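Local structure of PKS (Streptomyces sp. CNQ431, 5YDA) at residues L70-T82 and G416-H429. The protein is the acyltransferase domain of a splenocin polyketide synthase, broadly selective, and probably loads acyl units onto a carrier protein. Numbering follows the deposited sequence.
Sequences LRADRPALRHRLT and GRLWSAGVDAALPH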
ATOM      1  N   LEU A  70     -17.371   5.706 -24.867  1.00 52.72           N
ATOM      2  CA  LEU A  70     -17.345   4.435 -24.155  1.00 49.76           C
ATOM      3  C   LEU A  70     -17.985   4.542 -22.776  1.00 52.26           C
ATOM      4  O   LEU A  70     -18.441   3.528 -22.239  1.00 49.30           O
ATOM      5  CB  LEU A  70     -15.904   3.944 -24.026  1.00 47.30           C
ATOM      6  CG  LEU A  70     -15.399   2.726 -24.808  1.00 45.65           C
ATOM      7  CD1 LEU A  70     -16.389   2.225 -25.828  1.00 38.87           C
ATOM      8  CD2 LEU A  70     -14.076   3.037 -25.460  1.00 40.35           C
ATOM      9  N   ARG A  71     -18.023   5.748 -22.198  1.00 51.48           N
ATOM     10  CA  ARG A  71     -18.651   6.012 -20.907  1.00 53.44           C
ATOM     11  C   ARG A  71     -20.141   6.313 -21.029  1.00 57.27           C
ATOM     12  O   ARG A  71     -20.956   5.684 -20.349  1.00 59.24           O
ATOM     13  CB  ARG A  71     -17.958   7.182 -20.211  1.00 44.31           C
ATOM     14  CG  ARG A  71     -16.603   6.859 -19.644  1.00 43.78           C
ATOM     15  CD  ARG A  71     -15.823   8.132 -19.450  1.00 43.98           C
ATOM     16  NE  ARG A  71     -14.597   7.924 -18.687  1.00 50.92           N
ATOM     17  CZ  ARG A  71     -13.514   7.301 -19.150  1.00 47.33           C
ATOM     18  NH1 ARG A  71     -13.495   6.807 -20.383  1.00 41.50           N
ATOM     19  NH2 ARG A  71     -12.440   7.174 -18.377  1.00 45.43           N
ATOM     20  N   ALA A  72     -20.517   7.241 -21.918  1.00 60.21           N
ATOM     21  CA  ALA A  72     -21.897   7.715 -21.975  1.00 58.52           C
ATOM     22  C   ALA A  72     -22.793   6.835 -22.848  1.00 59.57           C
ATOM     23  O   ALA A  72     -23.975   6.663 -22.533  1.00 63.59           O
ATOM     24  CB  ALA A  72     -21.932   9.161 -22.475  1.00 54.17           C
ATOM     25  N   ASP A  73     -22.254   6.245 -23.923  1.00 62.56           N
ATOM     26  CA  ASP A  73     -23.061   5.610 -24.968  1.00 64.98           C
ATOM     27  C   ASP A  73     -23.210   4.095 -24.817  1.00 64.98           C
ATOM     28  O   ASP A  73     -23.747   3.450 -25.726  1.00 66.78           O
ATOM     29  CB  ASP A  73     -22.480   5.901 -26.361  1.00 61.14           C
ATOM     30  CG  ASP A  73     -22.348   7.384 -26.650  1.00 62.99           C
ATOM     31  OD1 ASP A  73     -22.892   8.206 -25.884  1.00 61.40           O
ATOM     32  OD2 ASP A  73     -21.698   7.727 -27.660  1.00 70.12           O
ATOM     33  N   ARG A  74     -22.750   3.508 -23.717  1.00 65.45           N
ATOM     34  CA  ARG A  74     -22.859   2.067 -23.524  1.00 66.72           C
ATOM     35  C   ARG A  74     -23.165   1.783 -22.060  1.00 64.84           C
ATOM     36  O   ARG A  74     -22.796   2.572 -21.179  1.00 60.78           O
ATOM     37  CB  ARG A  74     -21.567   1.340 -23.945  1.00 64.40           C
ATOM     38  CG  ARG A  74     -21.350   1.284 -25.462  1.00 69.51           C
ATOM     39  CD  ARG A  74     -22.034   0.067 -26.089  1.00 71.33           C
ATOM     40  NE  ARG A  74     -22.889   0.394 -27.235  1.00 76.27           N
ATOM     41  CZ  ARG A  74     -22.442   0.733 -28.443  1.00 79.76           C
ATOM     42  NH1 ARG A  74     -21.135   0.812 -28.675  1.00 75.04           N
ATOM     43  NH2 ARG A  74     -23.304   1.000 -29.423  1.00 75.07           N
ATOM     44  N   PRO A  75     -23.861   0.687 -21.773  1.00 65.00           N
ATOM     45  CA  PRO A  75     -24.102   0.310 -20.377  1.00 63.84           C
ATOM     46  C   PRO A  75     -22.909  -0.431 -19.787  1.00 63.21           C
ATOM     47  O   PRO A  75     -22.107  -1.044 -20.498  1.00 61.19           O
ATOM     48  CB  PRO A  75     -25.330  -0.602 -20.473  1.00 58.07           C
ATOM     49  CG  PRO A  75     -25.201  -1.232 -21.832  1.00 60.99           C
ATOM     50  CD  PRO A  75     -24.537  -0.216 -22.722  1.00 62.18           C
ATOM     51  N   ALA A  76     -22.795  -0.358 -18.461  1.00 59.54           N
ATOM     52  CA  ALA A  76     -21.700  -1.007 -17.737  1.00 54.74           C
ATOM     53  C   ALA A  76     -22.127  -2.428 -17.377  1.00 52.84           C
ATOM     54  O   ALA A  76     -22.712  -2.680 -16.322  1.00 56.02           O
ATOM     55  CB  ALA A  76     -21.322  -0.196 -16.505  1.00 49.90           C
ATOM     56  N   LEU A  77     -21.807  -3.372 -18.256  1.00 50.47           N
ATOM     57  CA  LEU A  77     -22.241  -4.753 -18.105  1.00 50.91           C
ATOM     58  C   LEU A  77     -21.316  -5.507 -17.141  1.00 54.36           C
ATOM     59  O   LEU A  77     -20.404  -4.935 -16.538  1.00 51.88           O
ATOM     60  CB  LEU A  77     -22.322  -5.415 -19.477  1.00 56.75           C
ATOM     61  CG  LEU A  77     -23.102  -4.672 -20.571  1.00 57.55           C
ATOM     62  CD1 LEU A  77     -23.235  -5.541 -21.807  1.00 56.18           C
ATOM     63  CD2 LEU A  77     -24.467  -4.248 -20.075  1.00 56.18           C
ATOM     64  N   ARG A  78     -21.535  -6.823 -17.005  1.00 52.93           N
ATOM     65  CA  ARG A  78     -20.962  -7.574 -15.890  1.00 50.37           C
ATOM     66  C   ARG A  78     -19.488  -7.897 -16.102  1.00 47.13           C
ATOM     67  O   ARG A  78     -18.705  -7.866 -15.146  1.00 48.41           O
ATOM     68  CB  ARG A  78     -21.756  -8.867 -15.647  1.00 49.57           C
ATOM     69  CG  ARG A  78     -23.102  -8.670 -14.916  1.00 47.65           C
ATOM     70  CD  ARG A  78     -23.629  -9.931 -14.171  1.00 50.09           C
ATOM     71  NE  ARG A  78     -23.105 -11.215 -14.653  1.00 52.56           N
ATOM     72  CZ  ARG A  78     -22.404 -12.071 -13.904  1.00 57.58           C
ATOM     73  NH1 ARG A  78     -22.150 -11.785 -12.626  1.00 55.94           N
ATOM     74  NH2 ARG A  78     -21.958 -13.217 -14.427  1.00 55.21           N
ATOM     75  N   HIS A  79     -19.098  -8.237 -17.325  1.00 45.90           N
ATOM     76  CA  HIS A  79     -17.724  -8.609 -17.642  1.00 45.97           C
ATOM     77  C   HIS A  79     -16.998  -7.387 -18.192  1.00 46.97           C
ATOM     78  O   HIS A  79     -17.398  -6.841 -19.225  1.00 46.35           O
ATOM     79  CB  HIS A  79     -17.695  -9.757 -18.649  1.00 52.31           C
ATOM     80  CG  HIS A  79     -18.167 -11.065 -18.093  1.00 52.85           C
ATOM     81  ND1 HIS A  79     -17.313 -12.118 -17.846  1.00 58.07           N
ATOM     82  CD2 HIS A  79     -19.401 -11.494 -17.746  1.00 55.52           C
ATOM     83  CE1 HIS A  79     -17.999 -13.137 -17.363  1.00 51.97           C
ATOM     84  NE2 HIS A  79     -19.270 -12.785 -17.293  1.00 58.42           N
ATOM     85  N   ARG A  80     -15.927  -6.965 -17.516  1.00 44.80           N
ATOM     86  CA  ARG A  80     -15.287  -5.689 -17.803  1.00 40.74           C
ATOM     87  C   ARG A  80     -13.786  -5.846 -17.993  1.00 38.04           C
ATOM     88  O   ARG A  80     -13.152  -6.697 -17.364  1.00 41.83           O
ATOM     89  CB  ARG A  80     -15.523  -4.681 -16.676  1.00 37.42           C
ATOM     90  CG  ARG A  80     -16.957  -4.541 -16.265  1.00 38.35           C
ATOM     91  CD  ARG A  80     -17.137  -3.488 -15.179  1.00 37.50           C
ATOM     92  NE  ARG A  80     -18.558  -3.199 -14.995  1.00 42.30           N
ATOM     93  CZ  ARG A  80     -19.061  -2.411 -14.053  1.00 45.71           C
ATOM     94  NH1 ARG A  80     -18.263  -1.805 -13.176  1.00 43.63           N
ATOM     95  NH2 ARG A  80     -20.375  -2.220 -13.994  1.00 46.45           N
ATOM     96  N   LEU A  81     -13.222  -4.997 -18.852  1.00 41.73           N
ATOM     97  CA  LEU A  81     -11.783  -4.752 -18.873  1.00 38.21           C
ATOM     98  C   LEU A  81     -11.540  -3.307 -19.298  1.00 38.06           C
ATOM     99  O   LEU A  81     -12.441  -2.615 -19.772  1.00 37.34           O
ATOM    100  CB  LEU A  81     -11.034  -5.737 -19.785  1.00 35.34           C
ATOM    101  CG  LEU A  81     -11.286  -5.859 -21.293  1.00 39.71           C
ATOM    102  CD1 LEU A  81     -10.714  -4.695 -22.095  1.00 34.56           C
ATOM    103  CD2 LEU A  81     -10.695  -7.175 -21.785  1.00 41.36           C
ATOM    104  N   THR A  82     -10.306  -2.852 -19.116  1.00 33.22           N
ATOM    105  CA  THR A  82      -9.924  -1.514 -19.527  1.00 32.44           C
ATOM    106  C   THR A  82      -8.554  -1.574 -20.168  1.00 31.50           C
ATOM    107  O   THR A  82      -7.790  -2.514 -19.949  1.00 32.25           O
ATOM    108  CB  THR A  82      -9.864  -0.505 -18.367  1.00 32.68           C
ATOM    109  OG1 THR A  82      -8.832  -0.896 -17.446  1.00 30.83           O
ATOM    110  CG2 THR A  82     -11.205  -0.384 -17.649  1.00 28.21           C
ATOM    111  N   GLY A 416      -8.480   1.640 -13.659  1.00 24.73           N
ATOM    112  CA  GLY A 416      -9.227   0.816 -14.596  1.00 29.57           C
ATOM    113  C   GLY A 416      -9.563  -0.541 -14.010  1.00 32.14           C
ATOM    114  O   GLY A 416     -10.704  -1.016 -14.104  1.00 31.00           O
ATOM    115  N   ARG A 417      -8.579  -1.171 -13.366  1.00 30.11           N
ATOM    116  CA  ARG A 417      -8.808  -2.474 -12.756  1.00 29.46           C
ATOM    117  C   ARG A 417      -9.860  -2.394 -11.657  1.00 29.57           C
ATOM    118  O   ARG A 417     -10.719  -3.280 -11.538  1.00 28.51           O
ATOM    119  CB  ARG A 417      -7.492  -3.006 -12.209  1.00 27.19           C
ATOM    120  CG  ARG A 417      -7.542  -4.430 -11.745  1.00 33.43           C
ATOM    121  CD  ARG A 417      -6.138  -4.864 -11.361  1.00 38.16           C
ATOM    122  NE  ARG A 417      -6.170  -6.055 -10.529  1.00 40.20           N
ATOM    123  CZ  ARG A 417      -6.050  -7.280 -11.018  1.00 44.70           C
ATOM    124  NH1 ARG A 417      -5.877  -7.428 -12.327  1.00 37.15           N
ATOM    125  NH2 ARG A 417      -6.105  -8.335 -10.203  1.00 32.60           N
ATOM    126  N   LEU A 418      -9.819  -1.333 -10.852  1.00 24.67           N
ATOM    127  CA  LEU A 418     -10.850  -1.151  -9.838  1.00 28.93           C
ATOM    128  C   LEU A 418     -12.238  -1.046 -10.478  1.00 32.77           C
ATOM    129  O   LEU A 418     -13.196  -1.668 -10.001  1.00 26.40           O
ATOM    130  CB  LEU A 418     -10.520   0.078  -8.989  1.00 24.00           C
ATOM    131  CG  LEU A 418      -9.478  -0.200  -7.901  1.00 27.80           C
ATOM    132  CD1 LEU A 418      -8.891   1.087  -7.352  1.00 26.13           C
ATOM    133  CD2 LEU A 418     -10.105  -1.026  -6.773  1.00 23.91           C
ATOM    134  N   TRP A 419     -12.359  -0.295 -11.580  1.00 29.99           N
ATOM    135  CA  TRP A 419     -13.640  -0.233 -12.279  1.00 32.01           C
ATOM    136  C   TRP A 419     -14.050  -1.604 -12.805  1.00 32.94           C
ATOM    137  O   TRP A 419     -15.216  -2.001 -12.678  1.00 33.91           O
ATOM    138  CB  TRP A 419     -13.583   0.777 -13.427  1.00 31.96           C
ATOM    139  CG  TRP A 419     -14.860   0.795 -14.252  1.00 34.70           C
ATOM    140  CD1 TRP A 419     -15.997   1.511 -13.987  1.00 34.52           C
ATOM    141  CD2 TRP A 419     -15.126   0.054 -15.456  1.00 35.68           C
ATOM    142  NE1 TRP A 419     -16.947   1.264 -14.949  1.00 36.03           N
ATOM    143  CE2 TRP A 419     -16.439   0.378 -15.864  1.00 37.09           C
ATOM    144  CE3 TRP A 419     -14.378  -0.843 -16.231  1.00 33.30           C
ATOM    145  CZ2 TRP A 419     -17.020  -0.167 -17.010  1.00 34.09           C
ATOM    146  CZ3 TRP A 419     -14.952  -1.376 -17.369  1.00 35.70           C
ATOM    147  CH2 TRP A 419     -16.266  -1.043 -17.747  1.00 34.38           C
ATOM    148  N   SER A 420     -13.105  -2.340 -13.400  1.00 30.83           N
ATOM    149  CA  SER A 420     -13.419  -3.661 -13.939  1.00 32.30           C
ATOM    150  C   SER A 420     -13.952  -4.605 -12.867  1.00 35.09           C
ATOM    151  O   SER A 420     -14.765  -5.487 -13.167  1.00 37.48           O
ATOM    152  CB  SER A 420     -12.184  -4.265 -14.604  1.00 30.51           C
ATOM    153  OG  SER A 420     -11.892  -3.592 -15.817  1.00 31.75           O
ATOM    154  N   ALA A 421     -13.502  -4.452 -11.623  1.00 34.39           N
ATOM    155  CA  ALA A 421     -13.983  -5.306 -10.548  1.00 30.90           C
ATOM    156  C   ALA A 421     -15.330  -4.859 -10.004  1.00 37.60           C
ATOM    157  O   ALA A 421     -15.919  -5.580  -9.187  1.00 41.50           O
ATOM    158  CB  ALA A 421     -12.964  -5.349  -9.405  1.00 28.42           C
ATOM    159  N   GLY A 422     -15.827  -3.694 -10.415  1.00 36.27           N
ATOM    160  CA  GLY A 422     -17.109  -3.210  -9.958  1.00 33.98           C
ATOM    161  C   GLY A 422     -17.072  -1.958  -9.106  1.00 36.37           C
ATOM    162  O   GLY A 422     -18.117  -1.571  -8.572  1.00 40.66           O
ATOM    163  N   VAL A 423     -15.917  -1.312  -8.957  1.00 37.25           N
ATOM    164  CA  VAL A 423     -15.826  -0.054  -8.207  1.00 34.77           C
ATOM    165  C   VAL A 423     -16.044   1.057  -9.223  1.00 37.13           C
ATOM    166  O   VAL A 423     -15.100   1.630  -9.774  1.00 35.97           O
ATOM    167  CB  VAL A 423     -14.496   0.075  -7.466  1.00 30.09           C
ATOM    168  CG1 VAL A 423     -14.515   1.314  -6.576  1.00 29.55           C
ATOM    169  CG2 VAL A 423     -14.220  -1.171  -6.640  1.00 27.54           C
ATOM    170  N   ASP A 424     -17.318   1.373  -9.484  1.00 35.56           N
ATOM    171  CA  ASP A 424     -17.638   2.215 -10.632  1.00 36.21           C
ATOM    172  C   ASP A 424     -17.006   3.597 -10.520  1.00 37.93           C
ATOM    173  O   ASP A 424     -16.537   4.153 -11.518  1.00 37.28           O
ATOM    174  CB  ASP A 424     -19.151   2.339 -10.790  1.00 36.89           C
ATOM    175  CG  ASP A 424     -19.824   1.011 -11.098  1.00 40.90           C
ATOM    176  OD1 ASP A 424     -21.039   0.917 -10.855  1.00 46.99           O
ATOM    177  OD2 ASP A 424     -19.160   0.066 -11.589  1.00 41.21           O
ATOM    178  N   ALA A 425     -16.978   4.171  -9.317  1.00 34.77           N
ATOM    179  CA  ALA A 425     -16.407   5.503  -9.183  1.00 30.93           C
ATOM    180  C   ALA A 425     -14.915   5.539  -9.492  1.00 34.99           C
ATOM    181  O   ALA A 425     -14.344   6.634  -9.574  1.00 35.07           O
ATOM    182  CB  ALA A 425     -16.662   6.046  -7.773  1.00 27.84           C
ATOM    183  N   ALA A 426     -14.264   4.386  -9.662  1.00 33.41           N
ATOM    184  CA  ALA A 426     -12.837   4.409  -9.951  1.00 35.55           C
ATOM    185  C   ALA A 426     -12.534   4.910 -11.359  1.00 33.59           C
ATOM    186  O   ALA A 426     -11.428   5.408 -11.591  1.00 31.93           O
ATOM    187  CB  ALA A 426     -12.227   3.026  -9.745  1.00 28.72           C
ATOM    188  N   LEU A 427     -13.486   4.816 -12.287  1.00 33.36           N
ATOM    189  CA  LEU A 427     -13.242   5.223 -13.676  1.00 35.41           C
ATOM    190  C   LEU A 427     -13.104   6.737 -13.771  1.00 37.38           C
ATOM    191  O   LEU A 427     -14.042   7.454 -13.400  1.00 44.36           O
ATOM    192  CB  LEU A 427     -14.381   4.736 -14.561  1.00 35.22           C
ATOM    193  CG  LEU A 427     -14.131   4.731 -16.068  1.00 41.42           C
ATOM    194  CD1 LEU A 427     -12.997   3.773 -16.427  1.00 36.91           C
ATOM    195  CD2 LEU A 427     -15.410   4.366 -16.819  1.00 39.21           C
ATOM    196  N   PRO A 428     -11.973   7.268 -14.246  1.00 41.16           N
ATOM    197  CA  PRO A 428     -11.764   8.729 -14.250  1.00 44.11           C
ATOM    198  C   PRO A 428     -12.599   9.463 -15.301  1.00 50.51           C
ATOM    199  O   PRO A 428     -13.206   8.863 -16.196  1.00 47.77           O
ATOM    200  CB  PRO A 428     -10.270   8.881 -14.551  1.00 44.61           C
ATOM    201  CG  PRO A 428      -9.668   7.521 -14.337  1.00 42.11           C
ATOM    202  CD  PRO A 428     -10.758   6.532 -14.632  1.00 35.66           C
ATOM    203  N   HIS A 429     -12.567  10.805 -15.170  1.00 59.68           N
ATOM    204  CA  HIS A 429     -13.278  11.878 -15.931  1.00 53.60           C
ATOM    205  C   HIS A 429     -14.289  12.573 -15.021  1.00 60.92           C
ATOM    206  O   HIS A 429     -15.462  12.186 -14.959  1.00 65.42           O
ATOM    207  CB  HIS A 429     -14.003  11.397 -17.190  1.00 56.74           C
ATOM    208  CG  HIS A 429     -13.289  11.727 -18.464  1.00 65.56           C
ATOM    209  ND1 HIS A 429     -13.052  13.024 -18.874  1.00 73.88           N
ATOM    210  CD2 HIS A 429     -12.781  10.928 -19.434  1.00 61.38           C
ATOM    211  CE1 HIS A 429     -12.414  13.008 -20.033  1.00 68.97           C
ATOM    212  NE2 HIS A 429     -12.241  11.750 -20.397  1.00 66.33           N
TER
HETATM  213  O   HOH W   1     -15.396  -7.799 -14.788  1.00 38.81           O
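Arg-80, on strand 79-82, lies across the indole of Trp-419, and its course from CB outward is a worked example of how one arginine can pack and bond at once. CB starts 3.4 Å from Trp-419 CZ3 and also meets Ser-420 CA. CG passes above Trp-419 CH2 and CZ3, and CD sits over the six-membered ring in a CH-pi contact, 3.6 Å from its centroid. A chain extended from CG to NE (chi2 -178°) then lays the guanidinium flat on the indole, planes 16° apart, as an off-centre cation-pi stack. Bonds made in the guanidinium plane fix its rotation: NE donates to Leu-77 O within its own segment, while NH1 serves both Trp-419 O at 3.1 Å and Asp-424 OD2 at 2.6 Å, the latter a salt bridge. Gly-422 N reaches the same Trp-419 carbonyl from the opposite face, in the Schellman motif that ends helix 407-420. On the far face of the indole rests Leu-427 CD2, which also lies over the guanidinium of Arg-71. Arg-71 NE and NH2 grip Pro-428 O side-on, at 3.0 and 2.9 Å, with His-429 CD2 over the other face. Strand 79-82 and helix 416-420 run antiparallel, 174° between axes. The last helix and C-terminal tail thus pack against the two-stranded sheet of 32-38 and 79-85, consistent with the ketosynthase-to-acyltransferase linker packing of modular polyketide synthases.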